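Local coordinates for type IV pilus assembly protein PilF (Thermus thermophilus HB8, PDB 5OIU) that probably hydrolyses ATP as a hexameric AAA+ motor to power type IV pilus assembly, at residues Q14-H28 and V38-S50. Residues are numbered along the deposited sequence; the frame is centred on the assembly and turned at random.
Sequences QVIREAFLQDASDIH and VRLRIDGALRPYS
His28 and Arg39 form an antiparallel hydrogen-bonded pair, His28 N to Arg39 O and Arg39 N to His28 O both spanning 2.8 Å, while the axis of helix 14-22 passes 9.7 Å from that of strand 38-42, nearly parallel at 16°. Between helix and sheet, Val15 CG2 wedges among Val38 CG1, Leu40 CD2 and Tyr49 CE2, each 3.8 Å away. In the classic beta bulge of Tyr49 and Ser50 against Val38, a Tyr49 chi1 of 175° turns CG away from the backbone N and carries the ring to the helix, its OH 3.4 Å from Glu18 CG. A serine at Tyr49 would probably leave Val15 and the Glu18 methylenes without their aromatic cover and open a gap beside the helix. On the opposite sheet face, Leu46 CD1 sits over the His28 ring, 4.2 Å from its centroid, a CH-pi contact. Asp26 OD2 approaches the Arg41 guanidinium edge in a long salt bridge, 3.9 Å to NE; Asp26 OD1 forms one with Arg110. Arg41 and His28 also bind Asp211 of the second subunit. Strand 104-111 extends the beta hairpin of strands 26-31 and 36-42, and helix 6-22 packs along the sheet's face, Ala19 touching Leu111.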
loop_
_atom_site.group_PDB
_atom_site.type_symbol
_atom_site.label_atom_id
_atom_site.label_comp_id
_atom_site.label_asym_id
_atom_site.label_seq_id
_atom_site.Cartn_x
_atom_site.Cartn_y
_atom_site.Cartn_z
ATOM N N GLN C 14 11.856 49.481 -13.761
ATOM C CA GLN C 14 12.965 50.375 -13.451
ATOM C C GLN C 14 13.966 49.727 -12.505
ATOM O O GLN C 14 15.180 49.865 -12.698
ATOM C CB GLN C 14 12.442 51.681 -12.847
ATOM C CG GLN C 14 13.475 52.809 -12.751
ATOM C CD GLN C 14 12.855 54.149 -12.333
ATOM O OE1 GLN C 14 11.785 54.191 -11.717
ATOM N NE2 GLN C 14 13.530 55.248 -12.670
ATOM N N VAL C 15 13.491 49.029 -11.472
ATOM C CA VAL C 15 14.446 48.457 -10.533
ATOM C C VAL C 15 15.192 47.324 -11.208
ATOM O O VAL C 15 16.396 47.138 -10.980
ATOM C CB VAL C 15 13.762 48.025 -9.204
ATOM C CG1 VAL C 15 12.918 46.800 -9.350
ATOM C CG2 VAL C 15 14.800 47.784 -8.116
ATOM N N ILE C 16 14.527 46.601 -12.108
ATOM C CA ILE C 16 15.222 45.568 -12.863
ATOM C C ILE C 16 16.233 46.198 -13.822
ATOM O O ILE C 16 17.391 45.762 -13.887
ATOM C CB ILE C 16 14.217 44.645 -13.582
ATOM C CG1 ILE C 16 13.165 44.143 -12.583
ATOM C CG2 ILE C 16 14.950 43.461 -14.274
ATOM C CD1 ILE C 16 12.356 42.932 -13.038
ATOM N N ARG C 17 15.842 47.237 -14.514
ATOM C CA ARG C 17 16.789 47.925 -15.343
ATOM C C ARG C 17 17.969 48.358 -14.516
ATOM O O ARG C 17 19.067 48.124 -14.887
ATOM C CB ARG C 17 16.164 49.097 -16.078
ATOM C CG ARG C 17 17.115 49.769 -17.043
ATOM C CD ARG C 17 16.469 50.820 -17.901
ATOM N NE ARG C 17 15.939 51.913 -17.095
ATOM C CZ ARG C 17 14.649 52.177 -16.873
ATOM N NH1 ARG C 17 13.687 51.433 -17.387
ATOM N NH2 ARG C 17 14.331 53.204 -16.117
ATOM N N GLU C 18 17.731 48.976 -13.381
ATOM C CA GLU C 18 18.822 49.488 -12.559
ATOM C C GLU C 18 19.694 48.365 -11.993
ATOM O O GLU C 18 20.931 48.447 -12.041
ATOM C CB GLU C 18 18.275 50.357 -11.425
ATOM C CG GLU C 18 18.130 51.831 -11.774
ATOM C CD GLU C 18 19.438 52.495 -12.137
ATOM O OE1 GLU C 18 20.514 51.907 -11.850
ATOM O OE2 GLU C 18 19.390 53.624 -12.698
ATOM N N ALA C 19 19.074 47.319 -11.428
ATOM C CA ALA C 19 19.838 46.161 -10.958
ATOM C C ALA C 19 20.748 45.610 -12.055
ATOM O O ALA C 19 21.944 45.379 -11.828
ATOM C CB ALA C 19 18.895 45.063 -10.452
ATOM N N PHE C 20 20.199 45.408 -13.260
ATOM C CA PHE C 20 20.996 44.871 -14.360
ATOM C C PHE C 20 22.202 45.761 -14.672
ATOM O O PHE C 20 23.334 45.275 -14.760
ATOM C CB PHE C 20 20.125 44.689 -15.603
ATOM C CG PHE C 20 20.869 44.130 -16.779
ATOM C CD1 PHE C 20 21.266 42.798 -16.794
ATOM C CD2 PHE C 20 21.184 44.939 -17.871
ATOM C CE1 PHE C 20 21.956 42.273 -17.874
ATOM C CE2 PHE C 20 21.869 44.415 -18.973
ATOM C CZ PHE C 20 22.262 43.085 -18.970
ATOM N N LEU C 21 21.981 47.066 -14.851
ATOM C CA LEU C 21 23.113 47.968 -15.084
ATOM C C LEU C 21 24.042 48.059 -13.873
ATOM O O LEU C 21 25.260 48.203 -14.032
ATOM C CB LEU C 21 22.615 49.357 -15.453
ATOM C CG LEU C 21 21.694 49.427 -16.664
ATOM C CD1 LEU C 21 20.945 50.751 -16.666
ATOM C CD2 LEU C 21 22.485 49.222 -17.961
ATOM N N GLN C 22 23.498 47.989 -12.657
ATOM C CA GLN C 22 24.349 48.019 -11.472
ATOM C C GLN C 22 25.275 46.814 -11.376
ATOM O O GLN C 22 26.253 46.867 -10.612
ATOM C CB GLN C 22 23.495 48.068 -10.205
ATOM C CG GLN C 22 23.116 49.455 -9.804
ATOM C CD GLN C 22 24.315 50.362 -9.810
ATOM O OE1 GLN C 22 25.412 49.981 -9.354
ATOM N NE2 GLN C 22 24.132 51.564 -10.344
ATOM N N ASP C 23 24.977 45.735 -12.119
ATOM C CA ASP C 23 25.516 44.402 -11.848
ATOM C C ASP C 23 25.110 43.894 -10.453
ATOM O O ASP C 23 25.814 43.100 -9.833
ATOM C CB ASP C 23 27.036 44.377 -12.026
ATOM C CG ASP C 23 27.512 43.140 -12.737
ATOM O OD1 ASP C 23 27.352 42.035 -12.162
ATOM O OD2 ASP C 23 28.033 43.270 -13.875
ATOM N N ALA C 24 23.954 44.324 -9.958
ATOM C CA ALA C 24 23.447 43.823 -8.687
ATOM C C ALA C 24 23.032 42.358 -8.794
ATOM O O ALA C 24 22.520 41.895 -9.822
ATOM C CB ALA C 24 22.254 44.653 -8.217
ATOM N N SER C 25 23.236 41.629 -7.698
ATOM C CA SER C 25 22.950 40.205 -7.687
ATOM C C SER C 25 21.527 39.877 -7.247
ATOM O O SER C 25 20.996 38.849 -7.669
ATOM C CB SER C 25 23.942 39.474 -6.783
ATOM O OG SER C 25 23.748 39.866 -5.448
ATOM N N ASP C 26 20.890 40.709 -6.423
ATOM C CA ASP C 26 19.547 40.409 -5.925
ATOM C C ASP C 26 18.767 41.703 -5.701
ATOM O O ASP C 26 19.347 42.756 -5.413
ATOM C CB ASP C 26 19.601 39.603 -4.613
ATOM C CG ASP C 26 20.514 38.369 -4.706
ATOM O OD1 ASP C 26 20.028 37.322 -5.176
ATOM O OD2 ASP C 26 21.715 38.432 -4.329
ATOM N N ILE C 27 17.443 41.601 -5.806
ATOM C CA ILE C 27 16.516 42.707 -5.558
ATOM C C ILE C 27 15.557 42.285 -4.459
ATOM O O ILE C 27 14.841 41.282 -4.612
ATOM C CB ILE C 27 15.717 43.073 -6.815
ATOM C CG1 ILE C 27 16.622 43.334 -8.006
ATOM C CG2 ILE C 27 14.831 44.248 -6.552
ATOM C CD1 ILE C 27 15.822 43.648 -9.252
ATOM N N HIS C 28 15.510 43.060 -3.370
ATOM C CA HIS C 28 14.627 42.795 -2.230
ATOM C C HIS C 28 13.552 43.868 -2.138
ATOM O O HIS C 28 13.872 45.058 -2.024
ATOM C CB HIS C 28 15.393 42.775 -0.909
ATOM C CG HIS C 28 16.434 41.710 -0.830
ATOM N ND1 HIS C 28 16.447 40.759 0.167
ATOM C CD2 HIS C 28 17.514 41.458 -1.609
ATOM C CE1 HIS C 28 17.486 39.963 -0.005
ATOM N NE2 HIS C 28 18.153 40.367 -1.073
ATOM N N VAL C 38 12.972 49.055 -0.882
ATOM C CA VAL C 38 13.589 48.287 -1.954
ATOM C C VAL C 38 15.091 48.332 -1.736
ATOM O O VAL C 38 15.666 49.414 -1.578
ATOM C CB VAL C 38 13.201 48.848 -3.333
ATOM C CG1 VAL C 38 13.922 48.122 -4.470
ATOM C CG2 VAL C 38 11.710 48.763 -3.509
ATOM N N ARG C 39 15.720 47.165 -1.694
ATOM C CA ARG C 39 17.162 47.073 -1.534
ATOM C C ARG C 39 17.748 46.279 -2.691
ATOM O O ARG C 39 17.088 45.393 -3.253
ATOM C CB ARG C 39 17.539 46.415 -0.196
ATOM C CG ARG C 39 17.008 47.129 1.064
ATOM C CD ARG C 39 16.675 46.121 2.203
ATOM N NE ARG C 39 17.826 45.832 3.064
ATOM C CZ ARG C 39 17.847 44.887 4.005
ATOM N NH1 ARG C 39 16.777 44.133 4.227
ATOM N NH2 ARG C 39 18.945 44.695 4.736
ATOM N N LEU C 40 18.994 46.604 -3.047
ATOM C CA LEU C 40 19.768 45.876 -4.047
ATOM C C LEU C 40 21.000 45.305 -3.365
ATOM O O LEU C 40 21.669 46.025 -2.618
ATOM C CB LEU C 40 20.204 46.796 -5.205
ATOM C CG LEU C 40 19.159 47.568 -6.034
ATOM C CD1 LEU C 40 19.788 48.370 -7.190
ATOM C CD2 LEU C 40 18.083 46.632 -6.587
ATOM N N ARG C 41 21.317 44.028 -3.613
ATOM C CA ARG C 41 22.639 43.521 -3.228
ATOM C C ARG C 41 23.673 43.849 -4.318
ATOM O O ARG C 41 23.599 43.343 -5.451
ATOM C CB ARG C 41 22.617 42.022 -2.937
ATOM C CG ARG C 41 23.805 41.621 -2.035
ATOM C CD ARG C 41 23.877 40.135 -1.676
ATOM N NE ARG C 41 22.757 39.703 -0.835
ATOM C CZ ARG C 41 22.764 39.762 0.493
ATOM N NH1 ARG C 41 23.841 40.236 1.121
ATOM N NH2 ARG C 41 21.706 39.338 1.188
ATOM N N ILE C 42 24.643 44.692 -3.963
ATOM C CA ILE C 42 25.773 45.058 -4.814
ATOM C C ILE C 42 27.055 44.645 -4.102
ATOM O O ILE C 42 27.275 45.025 -2.945
ATOM C CB ILE C 42 25.783 46.569 -5.117
ATOM C CG1 ILE C 42 24.694 46.920 -6.132
ATOM C CG2 ILE C 42 27.169 47.036 -5.571
ATOM C CD1 ILE C 42 24.116 48.296 -5.906
ATOM N N ASP C 43 27.889 43.860 -4.785
ATOM C CA ASP C 43 29.162 43.390 -4.227
ATOM C C ASP C 43 28.999 42.766 -2.841
ATOM O O ASP C 43 29.805 42.975 -1.939
ATOM C CB ASP C 43 30.187 44.522 -4.176
ATOM C CG ASP C 43 30.474 45.121 -5.544
ATOM O OD1 ASP C 43 30.189 44.482 -6.582
ATOM O OD2 ASP C 43 31.006 46.241 -5.579
ATOM N N GLY C 44 27.953 41.972 -2.657
ATOM C CA GLY C 44 27.767 41.294 -1.400
ATOM C C GLY C 44 26.914 42.030 -0.387
ATOM O O GLY C 44 26.311 41.384 0.467
ATOM N N ALA C 45 26.834 43.360 -0.460
ATOM C CA ALA C 45 26.150 44.137 0.569
ATOM C C ALA C 45 24.830 44.680 0.049
ATOM O O ALA C 45 24.737 45.134 -1.094
ATOM C CB ALA C 45 27.017 45.294 1.068
ATOM N N LEU C 46 23.805 44.615 0.896
ATOM C CA LEU C 46 22.515 45.200 0.565
ATOM C C LEU C 46 22.569 46.705 0.790
ATOM O O LEU C 46 23.017 47.179 1.843
ATOM C CB LEU C 46 21.402 44.564 1.404
ATOM C CG LEU C 46 20.936 43.196 0.895
ATOM C CD1 LEU C 46 20.055 42.502 1.915
ATOM C CD2 LEU C 46 20.208 43.340 -0.446
ATOM N N ARG C 47 22.138 47.456 -0.216
ATOM C CA ARG C 47 22.113 48.902 -0.132
ATOM C C ARG C 47 20.700 49.400 -0.386
ATOM O O ARG C 47 19.948 48.789 -1.155
ATOM C CB ARG C 47 23.078 49.523 -1.152
ATOM C CG ARG C 47 24.492 48.963 -1.079
ATOM C CD ARG C 47 25.266 49.541 0.096
ATOM N NE ARG C 47 26.643 49.047 0.118
ATOM C CZ ARG C 47 27.405 48.956 1.213
ATOM N NH1 ARG C 47 26.931 49.334 2.404
ATOM N NH2 ARG C 47 28.650 48.473 1.112
ATOM N N PRO C 48 20.305 50.504 0.247
ATOM C CA PRO C 48 18.947 51.035 0.040
ATOM C C PRO C 48 18.844 51.734 -1.311
ATOM O O PRO C 48 19.560 52.704 -1.585
ATOM C CB PRO C 48 18.773 52.016 1.204
ATOM C CG PRO C 48 20.211 52.511 1.467
ATOM C CD PRO C 48 21.108 51.334 1.168
ATOM N N TYR C 49 17.960 51.219 -2.165
ATOM C CA TYR C 49 17.669 51.798 -3.475
ATOM C C TYR C 49 16.603 52.892 -3.394
ATOM O O TYR C 49 16.829 54.026 -3.833
ATOM C CB TYR C 49 17.199 50.701 -4.440
ATOM C CG TYR C 49 16.764 51.224 -5.794
ATOM C CD1 TYR C 49 17.676 51.847 -6.638
ATOM C CD2 TYR C 49 15.455 51.092 -6.234
ATOM C CE1 TYR C 49 17.300 52.317 -7.886
ATOM C CE2 TYR C 49 15.069 51.566 -7.490
ATOM C CZ TYR C 49 16.002 52.183 -8.302
ATOM O OH TYR C 49 15.668 52.679 -9.541
ATOM N N SER C 50 15.432 52.550 -2.848
ATOM C CA SER C 50 14.240 53.389 -2.885
ATOM C C SER C 50 13.239 52.880 -1.850
ATOM O O SER C 50 13.345 51.753 -1.361
ATOM C CB SER C 50 13.628 53.399 -4.292
ATOM O OG SER C 50 12.228 53.591 -4.248
#